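Local coordinates for protein ALDH21) (PDB 5MZ8) that probably oxidises D-glyceraldehyde 3-phosphate to 3-phosphoglycerate, without phosphorylation, using NADP(+) as the hydride acceptor, at residues A[76-81]-A[240-245]; A[118-123]-A[132-137]; A[323-328]-A[421-426]. One frame throughout, in Å; residues are numbered along the deposited sequence.

The three contacts lie in different parts of one aldehyde dehydrogenase subunit. Interaction 1 seats a helix against the chain end of a cofactor-domain strand, beside the NADP(+)-binding K212. Interaction 2, whose centre is about 26 Å from that of interaction 1, lies within the chain loop that interaction 1 closes; it packs two consecutive helices near R139 and N189, which bind succinate. Interaction 3 follows later in the chain, on the opposite side of its centre from interaction 1, with about 45 Å between the centres of those two; it pairs parallel strands near E414, another NADP(+) ligand. Interactions 2 and 3 come no closer than about 13 Å between nearest atoms.

Interaction 1. Residues A[76-81]-A[240-245]; sequences KDIDDA and SILPVS
L242 reaches from the chain just past strand 239-241 to I78 and A81 on the beginning of helix 75-93, and these three residues give a compact example of a helix packed on the chain leaving a sheet strand. The touching atom of L242 is the methyl CD1, which lies 3.7 Å from CB of A81 and 4.3 Å from CG1 of I78. It therefore meets the helix where the side chains of two residues, not quite one turn apart, present carbon to it. A81 has only CB to offer, and its CB points at the other segment; the short side chain lets the backbone approach closely here, the CA atoms of A81 and S240 being 6.0 Å apart.

I78 works differently. Its CB bond runs along the interface, but CG1 stands beside the backbone N (chi1 -54°) and carries CD1 across to CG1 of V244, 3.5 Å away, the two side chains crossing at a slant. This extends the apolar row from L242 to V244.

The polar end is reached at S240. Its OG sits 3.4 Å from CB of A81, yet its main partner is elsewhere, the backbone N of A45. OG also donates to a water at 2.9 Å, and that water in turn donates to the carbonyl O of A81 at 2.7 Å, bridging helix and strand indirectly. I42 and L44 of strand 38-44 and M251 and F252 of helix 251-254 pack around the same side chains.

The contact lies at the end of an outer strand of the Rossmann-type sheet, in the nucleotide-binding domain as in other aldehyde dehydrogenases, and the side chain of V244 comes within about 4 Å of that of K212, an NADP(+) ligand.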
loop_
_atom_site.group_PDB
_atom_site.type_symbol
_atom_site.label_atom_id
_atom_site.label_comp_id
_atom_site.label_asym_id
_atom_site.label_seq_id
_atom_site.Cartn_x
_atom_site.Cartn_y
_atom_site.Cartn_z
ATOM N N LYS A 76 -41.317 18.507 -4.266
ATOM C CA LYS A 76 -41.797 17.196 -3.821
ATOM C C LYS A 76 -40.983 16.096 -4.473
ATOM O O LYS A 76 -40.656 15.121 -3.791
ATOM C CB LYS A 76 -43.297 17.007 -4.118
ATOM C CG LYS A 76 -43.965 15.975 -3.218
ATOM C CD LYS A 76 -44.675 14.885 -4.007
ATOM C CE LYS A 76 -45.122 13.765 -3.102
ATOM N NZ LYS A 76 -45.699 12.628 -3.867
ATOM N N ASP A 77 -40.632 16.255 -5.782
ATOM C CA ASP A 77 -39.796 15.295 -6.513
ATOM C C ASP A 77 -38.436 15.153 -5.849
ATOM O O ASP A 77 -37.990 14.026 -5.624
ATOM C CB ASP A 77 -39.611 15.710 -7.979
ATOM C CG ASP A 77 -40.848 15.598 -8.859
ATOM O OD1 ASP A 77 -41.703 14.705 -8.590
ATOM O OD2 ASP A 77 -40.947 16.374 -9.836
ATOM N N ILE A 78 -37.784 16.295 -5.512
ATOM C CA ILE A 78 -36.462 16.300 -4.865
ATOM C C ILE A 78 -36.552 15.630 -3.487
ATOM O O ILE A 78 -35.693 14.814 -3.153
ATOM C CB ILE A 78 -35.826 17.708 -4.832
ATOM C CG1 ILE A 78 -35.774 18.301 -6.253
ATOM C CG2 ILE A 78 -34.408 17.672 -4.189
ATOM C CD1 ILE A 78 -35.932 19.725 -6.298
ATOM N N ASP A 79 -37.646 15.905 -2.742
ATOM C CA ASP A 79 -37.867 15.298 -1.435
ATOM C C ASP A 79 -38.015 13.788 -1.528
ATOM O O ASP A 79 -37.422 13.075 -0.726
ATOM C CB ASP A 79 -39.065 15.942 -0.716
ATOM C CG ASP A 79 -38.851 16.014 0.781
ATOM O OD1 ASP A 79 -37.919 16.732 1.212
ATOM O OD2 ASP A 79 -39.565 15.289 1.521
ATOM N N ASP A 80 -38.762 13.307 -2.540
ATOM C CA ASP A 80 -39.010 11.891 -2.828
ATOM C C ASP A 80 -37.734 11.182 -3.244
ATOM O O ASP A 80 -37.474 10.070 -2.777
ATOM C CB ASP A 80 -40.081 11.755 -3.926
ATOM C CG ASP A 80 -41.499 12.098 -3.488
ATOM O OD1 ASP A 80 -41.710 12.340 -2.267
ATOM O OD2 ASP A 80 -42.403 12.099 -4.358
ATOM N N ALA A 81 -36.924 11.850 -4.099
ATOM C CA ALA A 81 -35.628 11.373 -4.602
ATOM C C ALA A 81 -34.655 11.119 -3.454
ATOM O O ALA A 81 -34.017 10.059 -3.411
ATOM C CB ALA A 81 -35.040 12.391 -5.568
ATOM N N SER A 240 -31.169 9.285 -8.899
ATOM C CA SER A 240 -32.083 10.320 -9.356
ATOM C C SER A 240 -31.246 11.380 -10.070
ATOM O O SER A 240 -30.202 11.777 -9.556
ATOM C CB SER A 240 -32.866 10.930 -8.195
ATOM O OG SER A 240 -33.917 10.077 -7.770
ATOM N N ILE A 241 -31.658 11.769 -11.284
ATOM C CA ILE A 241 -31.013 12.818 -12.092
ATOM C C ILE A 241 -32.120 13.799 -12.413
ATOM O O ILE A 241 -33.051 13.487 -13.176
ATOM C CB ILE A 241 -30.224 12.303 -13.334
ATOM C CG1 ILE A 241 -29.143 11.275 -12.909
ATOM C CG2 ILE A 241 -29.600 13.471 -14.127
ATOM C CD1 ILE A 241 -28.967 10.186 -13.888
ATOM N N LEU A 242 -32.073 14.942 -11.698
ATOM C CA LEU A 242 -33.090 15.971 -11.738
ATOM C C LEU A 242 -32.573 17.369 -12.054
ATOM O O LEU A 242 -32.046 18.035 -11.161
ATOM C CB LEU A 242 -33.862 16.023 -10.398
ATOM C CG LEU A 242 -34.273 14.704 -9.758
ATOM C CD1 LEU A 242 -34.298 14.833 -8.276
ATOM C CD2 LEU A 242 -35.605 14.211 -10.303
ATOM N N PRO A 243 -32.800 17.887 -13.279
ATOM C CA PRO A 243 -32.500 19.305 -13.533
ATOM C C PRO A 243 -33.511 20.102 -12.686
ATOM O O PRO A 243 -34.702 19.764 -12.641
ATOM C CB PRO A 243 -32.760 19.463 -15.045
ATOM C CG PRO A 243 -32.854 18.053 -15.581
ATOM C CD PRO A 243 -33.442 17.269 -14.451
ATOM N N VAL A 244 -33.023 21.041 -11.887
ATOM C CA VAL A 244 -33.932 21.764 -10.998
ATOM C C VAL A 244 -33.856 23.271 -11.210
ATOM O O VAL A 244 -32.801 23.813 -11.588
ATOM C CB VAL A 244 -33.788 21.374 -9.487
ATOM C CG1 VAL A 244 -33.985 19.881 -9.260
ATOM C CG2 VAL A 244 -32.465 21.835 -8.889
ATOM N N SER A 245 -34.988 23.942 -10.923
ATOM C CA SER A 245 -35.139 25.403 -10.953
ATOM C C SER A 245 -34.286 26.028 -9.844
ATOM O O SER A 245 -33.850 25.335 -8.917
ATOM C CB SER A 245 -36.603 25.802 -10.753
ATOM O OG SER A 245 -37.188 25.211 -9.601
HETATM O O HOH W 1 -33.024 8.582 -5.432
#

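Interaction 2. Residues A[118-123]-A[132-137]; sequences IAQTLT and DARGEV. With EDO (1,2-ethanediol), chain K.
A119 and A133 mark the place where segments 118-123 and 132-137 come nearest, CA to CA, at 5.0 Å. The axes of the two helical segments pass at 8.3 Å and make 125° between their N-to-C directions, closer to antiparallel than to parallel. Small residues permit the approach: CB of A133 presses on the backbone of the first helix, 3.3 Å from the carbonyl O of A119, and lies 3.1 Å from OG1 of T123, a hydroxyl that bonds to the carbonyl O of K128.

This is a pair of consecutive helices joined by a short connection and crossing steeply, in which the second helix leads on to R139, a residue that binds succinate.

L122 lies beside A133, its CB 3.9 Å from CB of A133. With CG anti to the backbone N (chi1 -154°), its CD2 comes 3.4 Å from the carbonyl O of A133 and 3.8 Å from CG2 of V137; CD2 also lies across the extended chain of E136, and CD1 reaches its carboxylate end. The carboxylate of E136 is held from outside the pair, by the backbone N atoms of L192 and N193 and by K128. Trimming L122 to an alanine is likely to open a gap between the helices, with CG2 of V137 and the E136 chain losing their apolar neighbour. R134 touches through CG, 3.8 Å from CB of A119, and its guanidinium makes salt bridges to E116 and E355.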
loop_
_atom_site.group_PDB
_atom_site.type_symbol
_atom_site.label_atom_id
_atom_site.label_comp_id
_atom_site.label_asym_id
_atom_site.label_seq_id
_atom_site.Cartn_x
_atom_site.Cartn_y
_atom_site.Cartn_z
ATOM N N ILE A 118 -24.194 9.946 -28.568
ATOM C CA ILE A 118 -23.797 10.673 -27.352
ATOM C C ILE A 118 -22.900 11.866 -27.703
ATOM O O ILE A 118 -23.162 12.971 -27.225
ATOM C CB ILE A 118 -23.190 9.712 -26.294
ATOM C CG1 ILE A 118 -24.267 8.722 -25.790
ATOM C CG2 ILE A 118 -22.585 10.493 -25.117
ATOM C CD1 ILE A 118 -23.750 7.573 -24.942
ATOM N N ALA A 119 -21.884 11.649 -28.578
ATOM C CA ALA A 119 -20.966 12.701 -29.038
ATOM C C ALA A 119 -21.732 13.857 -29.682
ATOM O O ALA A 119 -21.492 15.005 -29.313
ATOM C CB ALA A 119 -19.939 12.133 -30.010
ATOM N N GLN A 120 -22.677 13.551 -30.607
ATOM C CA GLN A 120 -23.509 14.533 -31.319
ATOM C C GLN A 120 -24.362 15.366 -30.357
ATOM O O GLN A 120 -24.427 16.583 -30.516
ATOM C CB GLN A 120 -24.388 13.871 -32.406
ATOM C CG GLN A 120 -23.623 13.352 -33.635
ATOM C CD GLN A 120 -23.011 14.410 -34.528
ATOM O OE1 GLN A 120 -23.547 15.504 -34.720
ATOM N NE2 GLN A 120 -21.893 14.084 -35.153
ATOM N N THR A 121 -24.997 14.716 -29.356
ATOM C CA THR A 121 -25.782 15.371 -28.296
ATOM C C THR A 121 -24.860 16.300 -27.497
ATOM O O THR A 121 -25.235 17.433 -27.225
ATOM C CB THR A 121 -26.457 14.308 -27.410
ATOM O OG1 THR A 121 -27.408 13.582 -28.190
ATOM C CG2 THR A 121 -27.155 14.901 -26.198
ATOM N N LEU A 122 -23.647 15.829 -27.165
ATOM C CA LEU A 122 -22.615 16.573 -26.436
ATOM C C LEU A 122 -22.219 17.864 -27.163
ATOM O O LEU A 122 -22.204 18.915 -26.543
ATOM C CB LEU A 122 -21.412 15.643 -26.245
ATOM C CG LEU A 122 -20.436 15.809 -25.102
ATOM C CD1 LEU A 122 -21.130 16.105 -23.777
ATOM C CD2 LEU A 122 -19.653 14.521 -24.928
ATOM N N THR A 123 -21.975 17.803 -28.483
ATOM C CA THR A 123 -21.621 18.972 -29.311
ATOM C C THR A 123 -22.779 19.960 -29.358
ATOM O O THR A 123 -22.575 21.161 -29.242
ATOM C CB THR A 123 -21.226 18.503 -30.724
ATOM O OG1 THR A 123 -19.963 17.870 -30.622
ATOM C CG2 THR A 123 -21.138 19.652 -31.754
ATOM N N ASP A 132 -13.781 17.100 -30.093
ATOM C CA ASP A 132 -13.652 17.233 -28.642
ATOM C C ASP A 132 -14.755 16.463 -27.924
ATOM O O ASP A 132 -14.501 15.876 -26.868
ATOM C CB ASP A 132 -13.637 18.718 -28.228
ATOM C CG ASP A 132 -12.436 19.503 -28.731
ATOM O OD1 ASP A 132 -11.347 18.905 -28.867
ATOM O OD2 ASP A 132 -12.579 20.725 -28.961
ATOM N N ALA A 133 -15.974 16.457 -28.497
ATOM C CA ALA A 133 -17.116 15.719 -27.950
ATOM C C ALA A 133 -16.841 14.209 -28.005
ATOM O O ALA A 133 -17.108 13.523 -27.023
ATOM C CB ALA A 133 -18.381 16.060 -28.706
ATOM N N ARG A 134 -16.214 13.712 -29.102
ATOM C CA ARG A 134 -15.823 12.293 -29.249
ATOM C C ARG A 134 -14.730 11.952 -28.243
ATOM O O ARG A 134 -14.781 10.889 -27.621
ATOM C CB ARG A 134 -15.362 11.977 -30.675
ATOM C CG ARG A 134 -16.502 11.895 -31.666
ATOM C CD ARG A 134 -16.026 11.424 -33.020
ATOM N NE ARG A 134 -17.048 11.664 -34.040
ATOM C CZ ARG A 134 -16.882 12.447 -35.102
ATOM N NH1 ARG A 134 -15.715 13.039 -35.325
ATOM N NH2 ARG A 134 -17.870 12.617 -35.966
ATOM N N GLY A 135 -13.795 12.883 -28.045
ATOM C CA GLY A 135 -12.721 12.753 -27.055
ATOM C C GLY A 135 -13.278 12.630 -25.652
ATOM O O GLY A 135 -12.770 11.842 -24.858
ATOM N N GLU A 136 -14.370 13.369 -25.353
ATOM C CA GLU A 136 -15.046 13.344 -24.049
ATOM C C GLU A 136 -15.764 12.006 -23.801
ATOM O O GLU A 136 -15.718 11.514 -22.674
ATOM C CB GLU A 136 -16.005 14.529 -23.896
ATOM C CG GLU A 136 -16.669 14.549 -22.535
ATOM C CD GLU A 136 -17.511 15.733 -22.122
ATOM O OE1 GLU A 136 -18.156 15.629 -21.058
ATOM O OE2 GLU A 136 -17.536 16.752 -22.846
ATOM N N VAL A 137 -16.423 11.430 -24.844
ATOM C CA VAL A 137 -17.115 10.137 -24.749
ATOM C C VAL A 137 -16.074 9.025 -24.508
ATOM O O VAL A 137 -16.308 8.152 -23.685
ATOM C CB VAL A 137 -18.057 9.832 -25.951
ATOM C CG1 VAL A 137 -18.864 8.559 -25.704
ATOM C CG2 VAL A 137 -19.006 10.999 -26.208
HETATM C C1 EDO K . -28.932 14.502 -31.025
HETATM O O1 EDO K . -28.285 13.243 -31.241
HETATM C C2 EDO K . -28.860 15.366 -32.312
HETATM O O2 EDO K . -27.693 16.167 -32.316
#

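Interaction 3. Residues A[323-328]-A[421-426]; sequences MQRLYV and LLYKYS
L422 puts its methyl CD1 between V328 and L326, 3.8 Å from CG2 of V328 and 4.1 Å from CD2 of L326, forming the apolar centre on one face of two paired strands. L326 and L422 lie side by side and point the same way; V336 and Y333 of helix 333-346 cover this face.

On the other face Y327 and Y423 stand next to each other. Their nearly equal first torsions (chi1 -59° in Y327) send both rings in the same direction, with planes only 13° apart. The rings are slid, however, and barely overlap; contact is made where CE1 of Y327 meets CD2 of Y423 at 3.6 Å. Beyond them Y425 brings CD2 within 3.8 Å of CB of Y327, its ring edge turned to the Y327 carbonyl.

Between the two faces runs the parallel-strand ladder. L326 N bonds to L421 O almost straight (170°), and L326 O accepts from Y423 N at 2.8 Å; L421 N bonds to Q324 O. The ladder lengthens at V328 N to Y423 O, 3.0 Å, and bends at Y425 N to V328 O, 3.1 Å.

At the polar margin, within strand 323-329, R325 NH2 donates to OH of Y327 at 2.8 Å in a bent bond, the hydroxyl tilted out of the guanidinium plane; R325 also bonds to carbonyls of N289, E434 and C435. Q324 is gripped by E413 O and I415 N, beside the NADP(+) ligand E414; the hydroxyls of Y423 and Y425 bond to V404 O and D295. The chemistry thus implies a division of labour: backbone bonds fix the register, carbon fills the faces, and the polar ends tie the pair to neighbouring segments.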
loop_
_atom_site.group_PDB
_atom_site.type_symbol
_atom_site.label_atom_id
_atom_site.label_comp_id
_atom_site.label_asym_id
_atom_site.label_seq_id
_atom_site.Cartn_x
_atom_site.Cartn_y
_atom_site.Cartn_z
ATOM N N MET A 323 -4.750 26.611 -20.307
ATOM C CA MET A 323 -3.477 27.318 -20.081
ATOM C C MET A 323 -3.739 28.794 -20.371
ATOM O O MET A 323 -3.827 29.214 -21.529
ATOM C CB MET A 323 -2.347 26.749 -20.956
ATOM C CG MET A 323 -1.024 27.449 -20.782
ATOM S SD MET A 323 0.078 27.187 -22.193
ATOM C CE MET A 323 -0.614 28.315 -23.375
ATOM N N GLN A 324 -3.937 29.561 -19.303
ATOM C CA GLN A 324 -4.251 30.987 -19.387
ATOM C C GLN A 324 -3.015 31.853 -19.492
ATOM O O GLN A 324 -3.061 32.869 -20.171
ATOM C CB GLN A 324 -5.076 31.405 -18.181
ATOM C CG GLN A 324 -5.684 32.786 -18.313
ATOM C CD GLN A 324 -6.679 33.016 -17.224
ATOM O OE1 GLN A 324 -7.531 32.162 -16.921
ATOM N NE2 GLN A 324 -6.607 34.177 -16.624
ATOM N N ARG A 325 -1.934 31.475 -18.783
ATOM C CA ARG A 325 -0.687 32.243 -18.708
ATOM C C ARG A 325 0.493 31.442 -19.255
ATOM O O ARG A 325 0.665 30.256 -18.933
ATOM C CB ARG A 325 -0.425 32.696 -17.262
ATOM C CG ARG A 325 -1.540 33.591 -16.681
ATOM C CD ARG A 325 -1.256 33.971 -15.249
ATOM N NE ARG A 325 -1.457 32.862 -14.304
ATOM C CZ ARG A 325 -0.607 32.536 -13.336
ATOM N NH1 ARG A 325 -0.890 31.545 -12.500
ATOM N NH2 ARG A 325 0.535 33.196 -13.197
ATOM N N LEU A 326 1.276 32.089 -20.130
ATOM C CA LEU A 326 2.426 31.455 -20.752
ATOM C C LEU A 326 3.687 32.287 -20.503
ATOM O O LEU A 326 3.744 33.453 -20.898
ATOM C CB LEU A 326 2.150 31.218 -22.236
ATOM C CG LEU A 326 3.278 30.647 -23.115
ATOM C CD1 LEU A 326 3.831 29.310 -22.552
ATOM C CD2 LEU A 326 2.802 30.486 -24.560
ATOM N N TYR A 327 4.673 31.676 -19.812
ATOM C CA TYR A 327 5.959 32.261 -19.442
ATOM C C TYR A 327 7.041 31.594 -20.271
ATOM O O TYR A 327 7.217 30.383 -20.185
ATOM C CB TYR A 327 6.217 32.104 -17.912
ATOM C CG TYR A 327 5.139 32.773 -17.085
ATOM C CD1 TYR A 327 5.218 34.130 -16.763
ATOM C CD2 TYR A 327 4.000 32.071 -16.687
ATOM C CE1 TYR A 327 4.197 34.767 -16.057
ATOM C CE2 TYR A 327 2.970 32.698 -15.996
ATOM C CZ TYR A 327 3.071 34.049 -15.685
ATOM O OH TYR A 327 2.072 34.674 -14.990
ATOM N N VAL A 328 7.710 32.375 -21.131
ATOM C CA VAL A 328 8.750 31.868 -22.035
ATOM C C VAL A 328 10.104 32.506 -21.698
ATOM O O VAL A 328 10.166 33.708 -21.472
ATOM C CB VAL A 328 8.378 32.082 -23.533
ATOM C CG1 VAL A 328 9.395 31.415 -24.446
ATOM C CG2 VAL A 328 6.974 31.569 -23.840
ATOM N N LEU A 421 -2.269 34.723 -22.081
ATOM C CA LEU A 421 -1.463 35.874 -21.678
ATOM C C LEU A 421 0.007 35.490 -21.726
ATOM O O LEU A 421 0.444 34.620 -20.973
ATOM C CB LEU A 421 -1.854 36.408 -20.287
ATOM C CG LEU A 421 -3.327 36.750 -20.027
ATOM C CD1 LEU A 421 -3.454 37.490 -18.742
ATOM C CD2 LEU A 421 -3.927 37.593 -21.139
ATOM N N LEU A 422 0.743 36.086 -22.674
ATOM C CA LEU A 422 2.158 35.822 -22.924
ATOM C C LEU A 422 3.045 36.758 -22.124
ATOM O O LEU A 422 2.788 37.964 -22.060
ATOM C CB LEU A 422 2.463 35.906 -24.444
ATOM C CG LEU A 422 3.903 35.665 -24.940
ATOM C CD1 LEU A 422 4.376 34.236 -24.698
ATOM C CD2 LEU A 422 4.023 35.971 -26.411
ATOM N N TYR A 423 4.090 36.181 -21.508
ATOM C CA TYR A 423 5.082 36.887 -20.709
ATOM C C TYR A 423 6.463 36.303 -20.964
ATOM O O TYR A 423 6.595 35.123 -21.299
ATOM C CB TYR A 423 4.761 36.773 -19.211
ATOM C CG TYR A 423 3.402 37.301 -18.804
ATOM C CD1 TYR A 423 3.202 38.660 -18.568
ATOM C CD2 TYR A 423 2.333 36.438 -18.596
ATOM C CE1 TYR A 423 1.961 39.149 -18.159
ATOM C CE2 TYR A 423 1.094 36.911 -18.162
ATOM C CZ TYR A 423 0.912 38.269 -17.956
ATOM O OH TYR A 423 -0.310 38.755 -17.567
ATOM N N LYS A 424 7.485 37.135 -20.779
ATOM C CA LYS A 424 8.896 36.787 -20.902
ATOM C C LYS A 424 9.491 36.740 -19.499
ATOM O O LYS A 424 9.019 37.458 -18.615
ATOM C CB LYS A 424 9.619 37.863 -21.739
ATOM C CG LYS A 424 11.034 37.492 -22.177
ATOM C CD LYS A 424 11.578 38.416 -23.260
ATOM C CE LYS A 424 12.127 39.717 -22.739
ATOM N NZ LYS A 424 12.649 40.549 -23.851
ATOM N N TYR A 425 10.498 35.870 -19.276
ATOM C CA TYR A 425 11.239 35.815 -18.007
ATOM C C TYR A 425 12.721 35.641 -18.278
ATOM O O TYR A 425 13.106 35.178 -19.361
ATOM C CB TYR A 425 10.697 34.768 -17.006
ATOM C CG TYR A 425 10.943 33.331 -17.407
ATOM C CD1 TYR A 425 12.129 32.684 -17.065
ATOM C CD2 TYR A 425 9.974 32.603 -18.090
ATOM C CE1 TYR A 425 12.370 31.368 -17.450
ATOM C CE2 TYR A 425 10.193 31.282 -18.462
ATOM C CZ TYR A 425 11.392 30.671 -18.146
ATOM O OH TYR A 425 11.596 29.377 -18.528
ATOM N N SER A 426 13.549 36.028 -17.305
ATOM C CA SER A 426 14.996 35.912 -17.409
ATOM C C SER A 426 15.530 34.911 -16.374
ATOM O O SER A 426 16.570 34.298 -16.605
ATOM C CB SER A 426 15.642 37.281 -17.234
ATOM O OG SER A 426 17.008 37.148 -16.887
#